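Local coordinates for protein aldehyde Dehydrogenase (Burkholderia cenocepacia, PDB 4O6R) that probably oxidises aldehydes using NAD(P)+ as hydride acceptor and binds adenosine monophosphate, at residues I281-Q287 / F392-V396; M328-K334 / Y370-P374. All blocks are in the same frame, centred on the assembly; numbering follows the deposited sequence.

Both contacts are buried and lie side by side, their centres about 9 Å apart, with contact 2 nested in the chain loop that contact 1 closes. Contact 1 is the deeper: the end of helix 270-282 and the turns after it meet the approach to strand 395-401, with apolar packing and CH contacts but no hydrogen bond across. Contact 2 joins two loops leading into helix 334-349 and strand 375-378, uses one backbone hydrogen bond, a bridging water and two tyrosine rings, and comes to the surface at Lys-334. Two glutamines tie them together: Gln-285 OE1 accepts from Gly-329 N at 3.0 Å, and Gln-287 OE1 from Thr-332 N at 2.9 Å.

Contact 1. Residues I281-Q287 / F392-V396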
loop_
_atom_site.group_PDB
_atom_site.type_symbol
_atom_site.label_atom_id
_atom_site.label_comp_id
_atom_site.label_asym_id
_atom_site.label_seq_id
_atom_site.Cartn_x
_atom_site.Cartn_y
_atom_site.Cartn_z
ATOM N N ILE A 281 -1.579 35.238 -2.655
ATOM C CA ILE A 281 -2.500 36.028 -1.834
ATOM C C ILE A 281 -3.604 36.708 -2.630
ATOM O O ILE A 281 -4.696 36.862 -2.096
ATOM C CB ILE A 281 -1.771 37.038 -0.942
ATOM C CG1 ILE A 281 -2.706 37.705 0.100
ATOM C CG2 ILE A 281 -1.096 38.117 -1.779
ATOM C CD1 ILE A 281 -3.441 36.738 1.021
ATOM N N PHE A 282 -3.368 37.087 -3.883
ATOM C CA PHE A 282 -4.392 37.843 -4.622
ATOM C C PHE A 282 -5.343 37.002 -5.440
ATOM O O PHE A 282 -6.473 37.446 -5.682
ATOM C CB PHE A 282 -3.763 38.995 -5.421
ATOM C CG PHE A 282 -2.978 39.941 -4.545
ATOM C CD1 PHE A 282 -3.539 40.441 -3.366
ATOM C CD2 PHE A 282 -1.686 40.294 -4.847
ATOM C CE1 PHE A 282 -2.826 41.267 -2.529
ATOM C CE2 PHE A 282 -0.976 41.128 -4.015
ATOM C CZ PHE A 282 -1.533 41.616 -2.854
ATOM N N HIS A 283 -4.937 35.791 -5.824
ATOM C CA HIS A 283 -5.878 34.908 -6.493
ATOM C C HIS A 283 -7.046 34.659 -5.567
ATOM O O HIS A 283 -6.869 34.505 -4.363
ATOM C CB HIS A 283 -5.267 33.581 -6.921
ATOM C CG HIS A 283 -6.288 32.565 -7.330
ATOM N ND1 HIS A 283 -6.595 31.477 -6.558
ATOM C CD2 HIS A 283 -7.120 32.510 -8.400
ATOM C CE1 HIS A 283 -7.534 30.755 -7.148
ATOM N NE2 HIS A 283 -7.887 31.377 -8.257
ATOM N N ASN A 284 -8.235 34.655 -6.150
ATOM C CA ASN A 284 -9.501 34.427 -5.443
ATOM C C ASN A 284 -9.767 35.515 -4.421
ATOM O O ASN A 284 -10.490 35.313 -3.434
ATOM C CB ASN A 284 -9.587 33.040 -4.792
ATOM C CG ASN A 284 -10.972 32.435 -4.939
ATOM O OD1 ASN A 284 -11.490 32.376 -6.058
ATOM N ND2 ASN A 284 -11.595 32.003 -3.826
ATOM N N GLN A 285 -9.170 36.678 -4.667
ATOM C CA GLN A 285 -9.330 37.806 -3.782
ATOM C C GLN A 285 -8.823 37.486 -2.360
ATOM O O GLN A 285 -9.314 38.013 -1.363
ATOM C CB GLN A 285 -10.799 38.233 -3.765
ATOM C CG GLN A 285 -11.367 38.746 -5.092
ATOM C CD GLN A 285 -11.421 37.739 -6.233
ATOM O OE1 GLN A 285 -10.724 37.902 -7.245
ATOM N NE2 GLN A 285 -12.232 36.678 -6.074
ATOM N N GLY A 286 -7.840 36.608 -2.265
ATOM C CA GLY A 286 -7.371 36.157 -0.957
ATOM C C GLY A 286 -8.307 35.288 -0.142
ATOM O O GLY A 286 -8.002 34.962 1.026
ATOM N N GLN A 287 -9.404 34.844 -0.752
ATOM C CA GLN A 287 -10.418 34.076 -0.059
ATOM C C GLN A 287 -10.108 32.589 -0.246
ATOM O O GLN A 287 -10.760 31.859 -1.009
ATOM C CB GLN A 287 -11.810 34.437 -0.589
ATOM C CG GLN A 287 -12.157 35.906 -0.435
ATOM C CD GLN A 287 -13.375 36.330 -1.270
ATOM O OE1 GLN A 287 -14.285 36.989 -0.775
ATOM N NE2 GLN A 287 -13.388 35.938 -2.526
ATOM N N PHE A 392 -8.483 36.775 5.363
ATOM C CA PHE A 392 -9.256 36.049 4.319
ATOM C C PHE A 392 -9.645 36.990 3.183
ATOM O O PHE A 392 -10.670 36.793 2.554
ATOM C CB PHE A 392 -10.515 35.371 4.912
ATOM C CG PHE A 392 -10.959 34.131 4.174
ATOM C CD1 PHE A 392 -10.186 32.992 4.192
ATOM C CD2 PHE A 392 -12.168 34.094 3.496
ATOM C CE1 PHE A 392 -10.595 31.834 3.546
ATOM C CE2 PHE A 392 -12.592 32.938 2.834
ATOM C CZ PHE A 392 -11.805 31.811 2.857
ATOM N N GLY A 393 -8.824 38.004 2.932
ATOM C CA GLY A 393 -9.071 38.972 1.841
ATOM C C GLY A 393 -7.760 39.161 1.105
ATOM O O GLY A 393 -6.754 38.482 1.442
ATOM N N PRO A 394 -7.738 40.082 0.124
ATOM C CA PRO A 394 -6.554 40.254 -0.714
ATOM C C PRO A 394 -5.578 41.122 0.058
ATOM O O PRO A 394 -5.367 42.281 -0.277
ATOM C CB PRO A 394 -7.099 40.982 -1.944
ATOM C CG PRO A 394 -8.245 41.792 -1.412
ATOM C CD PRO A 394 -8.858 40.925 -0.326
ATOM N N PHE A 395 -5.028 40.545 1.121
ATOM C CA PHE A 395 -4.398 41.303 2.184
ATOM C C PHE A 395 -3.204 40.506 2.662
ATOM O O PHE A 395 -3.367 39.439 3.185
ATOM C CB PHE A 395 -5.426 41.485 3.322
ATOM C CG PHE A 395 -4.961 42.313 4.480
ATOM C CD1 PHE A 395 -3.914 41.889 5.300
ATOM C CD2 PHE A 395 -5.618 43.488 4.817
ATOM C CE1 PHE A 395 -3.510 42.655 6.377
ATOM C CE2 PHE A 395 -5.233 44.238 5.915
ATOM C CZ PHE A 395 -4.175 43.836 6.701
ATOM N N VAL A 396 -2.002 41.021 2.461
ATOM C CA VAL A 396 -0.797 40.291 2.883
ATOM C C VAL A 396 0.003 41.090 3.913
ATOM O O VAL A 396 0.134 42.305 3.805
ATOM C CB VAL A 396 0.064 39.856 1.661
ATOM C CG1 VAL A 396 0.488 41.057 0.823
ATOM C CG2 VAL A 396 1.255 38.991 2.098
#
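Within the cysteine signature of the aldehyde dehydrogenases, the turn at Gly-286 and Gln-287 presses on the family's Phe-Gly-Pro motif, with Gln-287 lying over the Phe-392 ring. Gln-287 CA is 3.9 Å from the ring centroid and 13° off the normal, a CH-pi contact over the face. CG of Phe-392 is roughly anti to the backbone N (chi1 -152°), which carries the ring across to Gln-287. The ring meets Trp-156 nearly perpendicularly and comes within about 8 Å of the bound AMP, consistent with relatives, where the phenylalanine of this motif lies beside the nicotinamide end of the cofactor. The backbones interlock: Gly-286, at positive phi, points a CA-H at Gly-393 O (CA to O 3.4 Å, angle at H 163°), while Gln-285 O lies only 3.1 Å from Pro-394 CD.

Pro-394, centre of an inverse gamma turn, starts the chain into strand 395-401, inside the seven-stranded sheet beside strand 375-378. Ile-281 and Phe-282, the last two residues of helix 270-282, pack on this start. Ile-281 CG1, swung anti to its N, reaches Val-396 CB at 3.8 Å. The Phe-282 ring turns its edge to Pro-394 O, with CE1 3.5 Å away, and packs on Phe-494 of the second subunit.

The turn braces itself: Asn-284 ND2 gives a hydrogen bond to Gln-287 O (2.9 Å), and Gln-287 returns one from NE2 to Asn-284 O (3.1 Å), OE1 of the same amide accepting from Thr-332 N. Asn-284 O also accepts from Gln-287 N, and the two donors reach it from opposite faces of its plane.

Contact 2. Residues M328-K334 / Y370-P374; sequences MGPLTSK and YYVRP
Tyr-370 buries the most surface here, laying one ring face against the backbone where helix 334-349 begins. Lys-334 N sits over the ring centre, 3.3 Å above its plane, and Lys-334 CB adds a CH-pi contact (3.6 Å to Tyr-370 CE1). Ser-333 caps this end, its OG bonded to His-336 N. In the ring plane, the edge meets Leu-331 O.

Tyr-371 instead takes a proline side chain, Pro-330, over its face. Pro-330 CB stands 3.5 Å from the Tyr-371 ring centroid, 9° off the normal. The two run alongside, pointing the same way, and the phenol OH goes on to bond His-34. Between these two aromatic contacts Leu-331 N donates to Tyr-370 O at 2.9 Å. One water extends the link, giving to Gly-329 O (2.7 Å) and accepting from Val-372 N (3.0 Å).

At the far end Met-328, CG anti to its N (chi1 180°), bends at chi3 (-80°), which sets SD 3.9 Å from Pro-374 CG. These side chains slide past each other in opposite directions, and both pack on Phe-282 of helix 270-282. Leu-331 and Val-372 lean on helix 334-349, while Pro-374 passes the chain into strand 375-378.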
loop_
_atom_site.group_PDB
_atom_site.type_symbol
_atom_site.label_atom_id
_atom_site.label_comp_id
_atom_site.label_asym_id
_atom_site.label_seq_id
_atom_site.Cartn_x
_atom_site.Cartn_y
_atom_site.Cartn_z
ATOM N N MET A 328 -8.956 40.772 -10.710
ATOM C CA MET A 328 -9.444 40.608 -9.352
ATOM C C MET A 328 -10.871 41.141 -9.240
ATOM O O MET A 328 -11.163 42.239 -9.645
ATOM C CB MET A 328 -8.547 41.321 -8.339
ATOM C CG MET A 328 -9.053 41.166 -6.899
ATOM S SD MET A 328 -8.008 41.893 -5.585
ATOM C CE MET A 328 -6.857 40.609 -5.512
ATOM N N GLY A 329 -11.754 40.323 -8.683
ATOM C CA GLY A 329 -13.125 40.720 -8.475
ATOM C C GLY A 329 -13.367 41.240 -7.084
ATOM O O GLY A 329 -12.429 41.533 -6.326
ATOM N N PRO A 330 -14.636 41.349 -6.724
ATOM C CA PRO A 330 -14.972 41.795 -5.400
ATOM C C PRO A 330 -14.883 40.650 -4.422
ATOM O O PRO A 330 -14.807 39.496 -4.845
ATOM C CB PRO A 330 -16.433 42.229 -5.556
ATOM C CG PRO A 330 -16.963 41.303 -6.586
ATOM C CD PRO A 330 -15.831 41.056 -7.530
ATOM N N LEU A 331 -14.947 40.965 -3.135
ATOM C CA LEU A 331 -15.155 39.947 -2.109
ATOM C C LEU A 331 -16.575 39.407 -2.193
ATOM O O LEU A 331 -17.446 40.028 -2.784
ATOM C CB LEU A 331 -14.896 40.514 -0.724
ATOM C CG LEU A 331 -13.537 41.186 -0.541
ATOM C CD1 LEU A 331 -13.278 41.500 0.917
ATOM C CD2 LEU A 331 -12.424 40.319 -1.063
ATOM N N THR A 332 -16.805 38.233 -1.630
ATOM C CA THR A 332 -18.067 37.544 -1.858
ATOM C C THR A 332 -19.278 38.175 -1.082
ATOM O O THR A 332 -20.431 38.074 -1.529
ATOM C CB THR A 332 -17.903 36.031 -1.600
ATOM O OG1 THR A 332 -16.969 35.470 -2.550
ATOM C CG2 THR A 332 -19.185 35.319 -1.740
ATOM N N SER A 333 -19.035 38.837 0.046
ATOM C CA SER A 333 -20.134 39.406 0.817
ATOM C C SER A 333 -19.781 40.725 1.448
ATOM O O SER A 333 -18.611 40.987 1.752
ATOM C CB SER A 333 -20.572 38.444 1.920
ATOM O OG SER A 333 -19.632 38.481 2.978
ATOM N N LYS A 334 -20.808 41.540 1.663
ATOM C CA LYS A 334 -20.667 42.807 2.353
ATOM C C LYS A 334 -19.992 42.634 3.723
ATOM O O LYS A 334 -19.080 43.368 4.078
ATOM C CB LYS A 334 -22.041 43.482 2.477
ATOM C CG LYS A 334 -22.062 44.833 3.189
ATOM C CD LYS A 334 -21.039 45.794 2.598
ATOM C CE LYS A 334 -21.196 47.213 3.144
ATOM N NZ LYS A 334 -19.901 47.945 2.973
ATOM N N TYR A 370 -18.600 44.706 -3.502
ATOM C CA TYR A 370 -17.845 44.492 -2.275
ATOM C C TYR A 370 -16.348 44.490 -2.559
ATOM O O TYR A 370 -15.629 43.574 -2.190
ATOM C CB TYR A 370 -18.289 43.207 -1.606
ATOM C CG TYR A 370 -19.786 43.047 -1.526
ATOM C CD1 TYR A 370 -20.621 44.118 -1.211
ATOM C CD2 TYR A 370 -20.380 41.800 -1.742
ATOM C CE1 TYR A 370 -22.008 43.946 -1.138
ATOM C CE2 TYR A 370 -21.748 41.632 -1.679
ATOM C CZ TYR A 370 -22.553 42.695 -1.362
ATOM O OH TYR A 370 -23.896 42.495 -1.285
ATOM N N TYR A 371 -15.886 45.576 -3.184
ATOM C CA TYR A 371 -14.522 45.667 -3.701
ATOM C C TYR A 371 -13.525 46.297 -2.740
ATOM O O TYR A 371 -13.804 47.333 -2.099
ATOM C CB TYR A 371 -14.486 46.484 -4.991
ATOM C CG TYR A 371 -15.144 45.833 -6.190
ATOM C CD1 TYR A 371 -14.422 44.955 -7.020
ATOM C CD2 TYR A 371 -16.464 46.102 -6.514
ATOM C CE1 TYR A 371 -15.021 44.360 -8.116
ATOM C CE2 TYR A 371 -17.053 45.527 -7.626
ATOM C CZ TYR A 371 -16.340 44.655 -8.414
ATOM O OH TYR A 371 -16.930 44.100 -9.532
ATOM N N VAL A 372 -12.350 45.690 -2.673
ATOM C CA VAL A 372 -11.217 46.291 -1.994
ATOM C C VAL A 372 -9.951 46.064 -2.822
ATOM O O VAL A 372 -9.802 45.028 -3.478
ATOM C CB VAL A 372 -11.103 45.779 -0.542
ATOM C CG1 VAL A 372 -10.845 44.297 -0.477
ATOM C CG2 VAL A 372 -10.021 46.526 0.212
ATOM N N ARG A 373 -9.054 47.037 -2.813
ATOM C CA ARG A 373 -7.814 46.928 -3.562
ATOM C C ARG A 373 -6.845 45.955 -2.892
ATOM O O ARG A 373 -6.913 45.752 -1.692
ATOM C CB ARG A 373 -7.135 48.288 -3.690
ATOM C CG ARG A 373 -7.945 49.285 -4.514
ATOM C CD ARG A 373 -7.258 50.636 -4.584
ATOM N NE ARG A 373 -6.795 51.042 -3.264
ATOM C CZ ARG A 373 -7.285 52.047 -2.549
ATOM N NH1 ARG A 373 -6.766 52.261 -1.346
ATOM N NH2 ARG A 373 -8.260 52.860 -3.025
ATOM N N PRO A 374 -5.961 45.342 -3.682
ATOM C CA PRO A 374 -4.906 44.501 -3.111
ATOM C C PRO A 374 -4.139 45.302 -2.081
ATOM O O PRO A 374 -3.735 46.435 -2.357
ATOM C CB PRO A 374 -4.021 44.161 -4.315
ATOM C CG PRO A 374 -4.921 44.282 -5.495
ATOM C CD PRO A 374 -5.923 45.365 -5.157
HETATM O O HOH W 1 -11.827 43.263 -4.299
#